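Local coordinates for protein carbohydrate deacetylase Agd3 (Neosartorya fumigata, PDB 6NWZ) that removes N-acetyl groups from the exopolysaccharide galactosaminogalactan, a step required for biofilm formation by this fungus, probably as a metal-dependent carbohydrate esterase, at residues S282-T287 and S568-W573; V626-T631 and R637-T642. All coordinates share one frame; numbering follows the deposited sequence.

The two contacts lie in different parts of the chain, on opposite sides of its centre, with their own centres 39 Å apart and their nearest atoms about 25 Å apart. Contact 1 joins two helices of the deacetylase region, helix 275-289 and the start of helix 569-584, which are far apart in sequence. It is the one near a metal: the side chain of Phe570 is about 9 Å from that of His546 and about 12 Å from a bound zinc ion, and Asp255 and His546 together hold a zinc ion. Contact 2, in the C-terminal region, joins strands close in sequence and lies away from the annotated sites.

Contact 1. Residues S282-T287 and S568-W573; sequences SAWVPT and SIFQAW
The indole of Trp284 has the side chain of Gln571 across one face, the ring of Phe570 set obliquely beside its CZ3, and Glu575 hydrogen-bonded to its NE1. This is a buried helix-helix contact in the deacetylase region, between helix 275-289 and the first turn of helix 569-584. A broad indole suits a place that must bridge backbones whose nearest CA atoms, those of Trp284 and Gln571, are 8.4 Å apart. Its first torsion (chi1 166°) carries the ring across toward helix 569-584.

Gln571 offers two different surfaces to the same indole. Its CG makes a CH-pi contact 3.8 Å from the centroid of the six-membered ring of Trp284, almost on the ring normal, while Gln571 NE2 lies 3.0 Å above the indole plane, offset to the rim at Trp284 CG. The amide plane stands 82° from the ring, so the two are not stacked flat. Phe570 adds apolar contact, its CE2 4.0 Å from Trp284 CZ3, and also packs on Thr252 and Ile254 of strand 252-257, tying the helix to the neighbouring sheet.

Ser568 and Gln571 form a capping box, Gln571 N donating to Ser568 OG at 3.0 Å. Glutamine suits this position: while its amide N turns to the indole, Gln571 OE1 accepts from Ser568 N, above the carbonyl plane, and from Ser568 OG, in that plane on a lone pair, 2.9 Å away.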
loop_
_atom_site.group_PDB
_atom_site.type_symbol
_atom_site.label_atom_id
_atom_site.label_comp_id
_atom_site.label_asym_id
_atom_site.label_seq_id
_atom_site.Cartn_x
_atom_site.Cartn_y
_atom_site.Cartn_z
ATOM N N SER A 282 2.779 12.270 -21.374
ATOM C CA SER A 282 1.707 13.217 -21.075
ATOM C C SER A 282 0.399 12.782 -21.716
ATOM O O SER A 282 -0.654 12.777 -21.067
ATOM C CB SER A 282 2.089 14.618 -21.553
ATOM O OG SER A 282 3.255 15.082 -20.902
ATOM N N ALA A 283 0.446 12.412 -22.998
ATOM C CA ALA A 283 -0.766 11.995 -23.691
ATOM C C ALA A 283 -1.351 10.731 -23.081
ATOM O O ALA A 283 -2.560 10.491 -23.182
ATOM C CB ALA A 283 -0.468 11.783 -25.173
ATOM N N TRP A 284 -0.516 9.926 -22.426
ATOM C CA TRP A 284 -0.946 8.644 -21.888
ATOM C C TRP A 284 -1.578 8.763 -20.507
ATOM O O TRP A 284 -2.331 7.867 -20.110
ATOM C CB TRP A 284 0.248 7.684 -21.854
ATOM C CG TRP A 284 0.050 6.454 -21.032
ATOM C CD1 TRP A 284 -0.545 5.290 -21.424
ATOM C CD2 TRP A 284 0.467 6.257 -19.677
ATOM N NE1 TRP A 284 -0.529 4.380 -20.389
ATOM C CE2 TRP A 284 0.087 4.951 -19.307
ATOM C CE3 TRP A 284 1.122 7.061 -18.740
ATOM C CZ2 TRP A 284 0.341 4.433 -18.042
ATOM C CZ3 TRP A 284 1.373 6.544 -17.486
ATOM C CH2 TRP A 284 0.983 5.242 -17.147
ATOM N N VAL A 285 -1.311 9.849 -19.777
ATOM C CA VAL A 285 -1.859 9.982 -18.425
ATOM C C VAL A 285 -3.384 10.037 -18.429
ATOM O O VAL A 285 -4.007 9.285 -17.662
ATOM C CB VAL A 285 -1.207 11.174 -17.702
ATOM C CG1 VAL A 285 -1.918 11.459 -16.391
ATOM C CG2 VAL A 285 0.260 10.879 -17.444
ATOM N N PRO A 286 -4.046 10.864 -19.252
ATOM C CA PRO A 286 -5.516 10.778 -19.308
ATOM C C PRO A 286 -6.022 9.438 -19.808
ATOM O O PRO A 286 -7.116 9.011 -19.416
ATOM C CB PRO A 286 -5.904 11.921 -20.258
ATOM C CG PRO A 286 -4.663 12.251 -21.005
ATOM C CD PRO A 286 -3.544 11.990 -20.057
ATOM N N THR A 287 -5.248 8.751 -20.652
ATOM C CA THR A 287 -5.671 7.450 -21.159
ATOM C C THR A 287 -5.787 6.428 -20.034
ATOM O O THR A 287 -6.783 5.701 -19.940
ATOM C CB THR A 287 -4.687 6.961 -22.221
ATOM O OG1 THR A 287 -4.662 7.889 -23.314
ATOM C CG2 THR A 287 -5.088 5.583 -22.723
ATOM N N SER A 568 6.352 2.423 -22.954
ATOM C CA SER A 568 7.584 2.325 -22.184
ATOM C C SER A 568 7.463 1.197 -21.161
ATOM O O SER A 568 6.369 0.704 -20.872
ATOM C CB SER A 568 7.886 3.642 -21.471
ATOM O OG SER A 568 6.939 3.887 -20.444
ATOM N N ILE A 569 8.606 0.787 -20.605
ATOM C CA ILE A 569 8.565 -0.249 -19.577
ATOM C C ILE A 569 7.838 0.263 -18.339
ATOM O O ILE A 569 7.213 -0.517 -17.609
ATOM C CB ILE A 569 9.981 -0.752 -19.237
ATOM C CG1 ILE A 569 10.893 0.405 -18.835
ATOM C CG2 ILE A 569 10.575 -1.516 -20.407
ATOM C CD1 ILE A 569 12.303 -0.036 -18.505
ATOM N N PHE A 570 7.888 1.572 -18.088
ATOM C CA PHE A 570 7.123 2.144 -16.986
ATOM C C PHE A 570 5.627 2.071 -17.263
ATOM O O PHE A 570 4.847 1.634 -16.409
ATOM C CB PHE A 570 7.557 3.589 -16.738
ATOM C CG PHE A 570 6.621 4.352 -15.851
ATOM C CD1 PHE A 570 6.638 4.163 -14.479
ATOM C CD2 PHE A 570 5.715 5.253 -16.387
ATOM C CE1 PHE A 570 5.772 4.861 -13.659
ATOM C CE2 PHE A 570 4.849 5.957 -15.571
ATOM C CZ PHE A 570 4.876 5.759 -14.208
ATOM N N GLN A 571 5.204 2.494 -18.457
ATOM C CA GLN A 571 3.786 2.429 -18.799
ATOM C C GLN A 571 3.277 0.992 -18.795
ATOM O O GLN A 571 2.170 0.720 -18.314
ATOM C CB GLN A 571 3.550 3.082 -20.159
ATOM C CG GLN A 571 3.832 4.574 -20.169
ATOM C CD GLN A 571 3.924 5.132 -21.571
ATOM O OE1 GLN A 571 4.965 5.032 -22.223
ATOM N NE2 GLN A 571 2.834 5.719 -22.049
ATOM N N ALA A 572 4.072 0.053 -19.317
ATOM C CA ALA A 572 3.654 -1.346 -19.323
ATOM C C ALA A 572 3.422 -1.869 -17.914
ATOM O O ALA A 572 2.543 -2.714 -17.699
ATOM C CB ALA A 572 4.694 -2.209 -20.038
ATOM N N TRP A 573 4.200 -1.390 -16.945
ATOM C CA TRP A 573 3.990 -1.802 -15.563
ATOM C C TRP A 573 2.693 -1.218 -15.019
ATOM O O TRP A 573 1.874 -1.936 -14.433
ATOM C CB TRP A 573 5.189 -1.383 -14.706
ATOM C CG TRP A 573 5.106 -1.828 -13.265
ATOM C CD1 TRP A 573 5.624 -2.973 -12.730
ATOM C CD2 TRP A 573 4.475 -1.130 -12.181
ATOM N NE1 TRP A 573 5.353 -3.034 -11.385
ATOM C CE2 TRP A 573 4.649 -1.915 -11.022
ATOM C CE3 TRP A 573 3.779 0.078 -12.078
ATOM C CZ2 TRP A 573 4.153 -1.531 -9.776
ATOM C CZ3 TRP A 573 3.290 0.460 -10.837
ATOM C CH2 TRP A 573 3.477 -0.344 -9.704
#

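Contact 2. Residues V626-T631 and R637-T642; sequences VTVTAT and RPIPVT
Val628 is hydrogen-bonded through its backbone to Val674 of the adjoining strand 674-683, and its backbone bonds thus lie within its own sheet; toward Ile639 and Val641 it presents only hydrocarbon. Strand 622-629 lies between strands 613-618 and 674-683, whereas strand 639-643 pairs with 663-667 in a separate antiparallel sheet. The two segments run in roughly opposite directions, with the CA atoms of Val628 and Ile639 7.9 Å apart, and they meet through side chains.

The two methyls of Val628 share the work. CG1, anti to the backbone N (chi1 180°), leans along the chain toward Ile639, where it is 4.1 Å from Ile639 CB and similarly close to CG2 of the same residue. The other methyl, Val628 CG2, faces back along its strand and meets Val641 CG2 at 3.6 Å. A single valine therefore touches two residues two positions apart, while Pro640 between them turns away. Beta-branched residues suit such places: they are at home in extended backbone and put a compact, forked apolar surface close to the main chain.

Leu614, Tyr612 and Val667 add to this buried layer, Leu614 packing against both Val626 and Val628, Tyr612 against Ile639, and Val667 against Val641. In the short connection between the strands Cys635 is disulfide-bonded to Cys610.

Two successive strands facing each other through their side chains, each hydrogen-bonded into a different sheet, make a beta-arch, and the apolar layer between them resembles the interior of a beta-sandwich.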
loop_
_atom_site.group_PDB
_atom_site.type_symbol
_atom_site.label_atom_id
_atom_site.label_comp_id
_atom_site.label_asym_id
_atom_site.label_seq_id
_atom_site.Cartn_x
_atom_site.Cartn_y
_atom_site.Cartn_z
ATOM N N VAL A 626 -23.892 5.363 16.399
ATOM C CA VAL A 626 -22.524 5.018 16.763
ATOM C C VAL A 626 -21.931 6.161 17.577
ATOM O O VAL A 626 -22.367 7.310 17.487
ATOM C CB VAL A 626 -21.634 4.728 15.533
ATOM C CG1 VAL A 626 -22.089 3.465 14.835
ATOM C CG2 VAL A 626 -21.658 5.904 14.572
ATOM N N THR A 627 -20.917 5.831 18.377
ATOM C CA THR A 627 -20.226 6.800 19.218
ATOM C C THR A 627 -18.725 6.603 19.081
ATOM O O THR A 627 -18.224 5.483 19.231
ATOM C CB THR A 627 -20.642 6.669 20.689
ATOM O OG1 THR A 627 -22.042 6.947 20.817
ATOM C CG2 THR A 627 -19.856 7.638 21.562
ATOM N N VAL A 628 -18.014 7.691 18.796
ATOM C CA VAL A 628 -16.567 7.681 18.631
ATOM C C VAL A 628 -15.929 8.091 19.948
ATOM O O VAL A 628 -16.338 9.085 20.560
ATOM C CB VAL A 628 -16.127 8.627 17.503
ATOM C CG1 VAL A 628 -14.620 8.605 17.359
ATOM C CG2 VAL A 628 -16.805 8.250 16.202
ATOM N N THR A 629 -14.919 7.338 20.376
ATOM C CA THR A 629 -14.232 7.610 21.628
ATOM C C THR A 629 -12.737 7.395 21.445
ATOM O O THR A 629 -12.291 6.773 20.481
ATOM C CB THR A 629 -14.738 6.710 22.760
ATOM O OG1 THR A 629 -14.726 5.349 22.314
ATOM C CG2 THR A 629 -16.148 7.096 23.171
ATOM N N ALA A 630 -11.972 7.914 22.400
ATOM C CA ALA A 630 -10.529 7.720 22.456
ATOM C C ALA A 630 -10.089 7.968 23.894
ATOM O O ALA A 630 -10.904 8.292 24.761
ATOM C CB ALA A 630 -9.803 8.637 21.470
ATOM N N THR A 631 -8.789 7.806 24.146
ATOM C CA THR A 631 -8.241 8.057 25.476
ATOM C C THR A 631 -8.465 9.511 25.877
ATOM O O THR A 631 -7.892 10.425 25.273
ATOM C CB THR A 631 -6.752 7.718 25.530
ATOM O OG1 THR A 631 -6.550 6.376 25.070
ATOM C CG2 THR A 631 -6.235 7.839 26.958
ATOM N N ARG A 637 -5.182 13.926 16.018
ATOM C CA ARG A 637 -5.666 13.701 14.668
ATOM C C ARG A 637 -7.135 13.300 14.672
ATOM O O ARG A 637 -7.645 12.774 15.668
ATOM C CB ARG A 637 -4.841 12.601 13.987
ATOM C CG ARG A 637 -3.360 12.903 13.896
ATOM C CD ARG A 637 -3.085 13.918 12.810
ATOM N NE ARG A 637 -1.657 14.141 12.627
ATOM C CZ ARG A 637 -1.142 14.875 11.648
ATOM N NH1 ARG A 637 -1.944 15.452 10.765
ATOM N NH2 ARG A 637 0.170 15.031 11.551
ATOM N N PRO A 638 -7.849 13.533 13.574
ATOM C CA PRO A 638 -9.231 13.053 13.489
ATOM C C PRO A 638 -9.281 11.542 13.331
ATOM O O PRO A 638 -8.375 10.919 12.772
ATOM C CB PRO A 638 -9.779 13.764 12.247
ATOM C CG PRO A 638 -8.581 14.023 11.416
ATOM C CD PRO A 638 -7.465 14.309 12.383
ATOM N N ILE A 639 -10.359 10.961 13.842
ATOM C CA ILE A 639 -10.581 9.518 13.818
ATOM C C ILE A 639 -11.483 9.201 12.630
ATOM O O ILE A 639 -12.598 9.741 12.556
ATOM C CB ILE A 639 -11.212 9.022 15.128
ATOM C CG1 ILE A 639 -10.419 9.518 16.338
ATOM C CG2 ILE A 639 -11.288 7.509 15.136
ATOM C CD1 ILE A 639 -8.960 9.145 16.300
ATOM N N PRO A 640 -11.061 8.347 11.700
ATOM C CA PRO A 640 -11.931 7.994 10.573
ATOM C C PRO A 640 -13.036 7.038 10.994
ATOM O O PRO A 640 -12.832 6.139 11.815
ATOM C CB PRO A 640 -10.969 7.323 9.586
ATOM C CG PRO A 640 -9.915 6.730 10.461
ATOM C CD PRO A 640 -9.751 7.678 11.622
ATOM N N VAL A 641 -14.223 7.245 10.427
ATOM C CA VAL A 641 -15.378 6.383 10.659
ATOM C C VAL A 641 -16.034 6.102 9.316
ATOM O O VAL A 641 -16.385 7.034 8.587
ATOM C CB VAL A 641 -16.389 7.015 11.636
ATOM C CG1 VAL A 641 -17.524 6.040 11.940
ATOM C CG2 VAL A 641 -15.699 7.430 12.917
ATOM N N THR A 642 -16.194 4.823 8.994
ATOM C CA THR A 642 -16.752 4.393 7.719
ATOM C C THR A 642 -18.221 4.025 7.898
ATOM O O THR A 642 -18.562 3.212 8.765
ATOM C CB THR A 642 -15.960 3.206 7.166
ATOM O OG1 THR A 642 -14.612 3.620 6.911
ATOM C CG2 THR A 642 -16.586 2.679 5.881
#